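PDB 4A35: mitochondrial enolase superfamily member 1 from Homo sapiens, which catalyses the magnesium-dependent dehydration of L-fuconate to 2-keto-3-deoxy-L-fuconate, a step in the breakdown of L-fucose. Local coordinates for the interface of chains A and B. Numbering follows the deposited sequence. Chains: chain A/B, Mitochondrial enolase superfamily member 1.

The interface of chains A and B. Residues chain A 29, 254, 256-257, 280-281; chain B 103, 154-155.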
# COMPACT_ATOMS: atom_id res chain seq x y z
N MET A 29 -7.73 -14.28 -10.17
CA MET A 29 -8.00 -13.34 -9.09
C MET A 29 -9.02 -12.25 -9.49
O MET A 29 -9.96 -11.97 -8.72
CB MET A 29 -6.66 -12.72 -8.62
CG MET A 29 -6.80 -11.87 -7.36
SD MET A 29 -7.20 -12.83 -5.85
CE MET A 29 -5.51 -13.30 -5.32
N GLN A 254 -1.31 -13.96 -7.84
CA GLN A 254 -1.29 -13.93 -6.36
C GLN A 254 -2.21 -14.94 -5.69
O GLN A 254 -2.46 -14.81 -4.50
CB GLN A 254 -1.67 -12.49 -5.84
CG GLN A 254 -0.98 -11.36 -6.61
CD GLN A 254 -1.67 -10.01 -6.44
OE1 GLN A 254 -2.73 -9.88 -5.82
NE2 GLN A 254 -1.10 -8.97 -7.07
N TRP A 256 -2.05 -18.06 -4.60
CA TRP A 256 -1.66 -19.11 -3.67
C TRP A 256 -0.96 -18.69 -2.41
O TRP A 256 -0.35 -17.61 -2.36
CB TRP A 256 -0.73 -20.11 -4.43
CG TRP A 256 -1.28 -20.65 -5.73
CD1 TRP A 256 -2.53 -21.17 -5.95
CD2 TRP A 256 -0.56 -20.80 -6.98
NE1 TRP A 256 -2.64 -21.60 -7.27
CE2 TRP A 256 -1.43 -21.45 -7.89
CE3 TRP A 256 0.75 -20.48 -7.40
CZ2 TRP A 256 -1.04 -21.73 -9.22
CZ3 TRP A 256 1.17 -20.88 -8.67
CH2 TRP A 256 0.26 -21.45 -9.58
N ASP A 257 -1.10 -19.54 -1.35
CA ASP A 257 -0.27 -19.47 -0.16
C ASP A 257 1.07 -20.12 -0.55
O ASP A 257 1.17 -20.73 -1.63
CB ASP A 257 -0.95 -20.15 1.06
CG ASP A 257 -2.10 -19.31 1.63
OD1 ASP A 257 -2.42 -18.24 1.04
OD2 ASP A 257 -2.67 -19.72 2.64
N THR A 280 2.27 -15.71 -5.26
CA THR A 280 1.60 -15.40 -4.00
C THR A 280 1.44 -13.87 -3.89
O THR A 280 1.66 -13.16 -4.90
CB THR A 280 2.35 -16.04 -2.80
OG1 THR A 280 1.51 -15.99 -1.67
CG2 THR A 280 3.73 -15.34 -2.48
N SER A 281 1.04 -13.42 -2.71
CA SER A 281 0.85 -11.99 -2.36
C SER A 281 2.03 -11.13 -2.92
O SER A 281 3.20 -11.49 -2.69
CB SER A 281 0.75 -11.82 -0.85
OG SER A 281 0.93 -10.46 -0.49
N ARG B 103 -9.80 -4.40 -5.49
CA ARG B 103 -8.53 -4.84 -4.88
C ARG B 103 -7.31 -4.29 -5.70
O ARG B 103 -6.22 -4.11 -5.14
CB ARG B 103 -8.46 -6.39 -4.78
CG ARG B 103 -8.24 -7.08 -6.15
CD ARG B 103 -8.31 -8.62 -6.06
NE ARG B 103 -7.53 -9.15 -4.93
CZ ARG B 103 -6.20 -9.29 -4.93
NH1 ARG B 103 -5.48 -8.93 -5.99
NH2 ARG B 103 -5.59 -9.79 -3.87
N ARG B 154 -5.68 -16.16 4.53
CA ARG B 154 -4.92 -16.14 3.27
C ARG B 154 -3.54 -15.48 3.47
O ARG B 154 -3.43 -14.44 4.12
CB ARG B 154 -5.70 -15.49 2.10
CG ARG B 154 -4.92 -15.58 0.79
CD ARG B 154 -5.81 -15.37 -0.49
NE ARG B 154 -6.32 -13.99 -0.55
CZ ARG B 154 -7.08 -13.50 -1.54
NH1 ARG B 154 -7.50 -14.30 -2.52
NH2 ARG B 154 -7.48 -12.23 -1.50
N TYR B 155 -2.50 -16.08 2.88
CA TYR B 155 -1.09 -15.61 2.89
C TYR B 155 -0.39 -15.76 4.26
O TYR B 155 0.75 -15.33 4.37
CB TYR B 155 -0.94 -14.18 2.40
CG TYR B 155 -1.60 -13.91 1.06
CD1 TYR B 155 -1.43 -14.80 -0.02
CD2 TYR B 155 -2.40 -12.79 0.88
CE1 TYR B 155 -2.03 -14.53 -1.27
CE2 TYR B 155 -2.99 -12.51 -0.37
CZ TYR B 155 -2.78 -13.37 -1.44
OH TYR B 155 -3.37 -13.10 -2.68
O HOH W 1 -2.84 -10.47 -3.15
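The ring of B:Tyr155 packs against loops of chain A, and its OH donates a hydrogen bond to the backbone O of A:Gln254 (2.7 Å), tilted 29° from the carbonyl plane. At the other end of the residue, its backbone N donates to the carboxylate OD1 of A:Asp257 (2.8 Å), reaching it from above the carboxylate plane. The side-chain amide of A:Gln254 accepts a bond from B:Arg103: NH1 lies 2.9 Å from OE1, which sits in the guanidinium plane, although the amide and guanidinium planes are turned 57° apart. A water links the A:Gln254–B:Arg103 pair to the tyrosine hydroxyl, lying within bonding distance of A:Gln254 OE1, B:Arg103 NH2 and B:Tyr155 OH.

Packing also holds the ring on both faces. CB of A:Ser281 sits over the centre of one face of the B:Tyr155 ring, 3.5 Å from its centroid. CG of B:Arg154, from the same chain as the tyrosine, covers the opposite face. A:Met29, with CG anti to the backbone N (chi1 -172°) and its chain bent beyond, lays CG over the rim of the B:Arg103 guanidinium and brings CE to 3.4 Å from B:Tyr155 OH. A leucine in place of B:Tyr155 would probably leave the A:Gln254 carbonyl and the water without their hydroxyl partner and A:Ser281 without a ring to pack on.

Repeated by two-fold symmetry, this patch helps join the two copies of the deposited assembly, which may be the biological dimer; its centre lies about 14 Å from A:Lys223, the probable proton donor/acceptor, and it may steady nearby active-site loops.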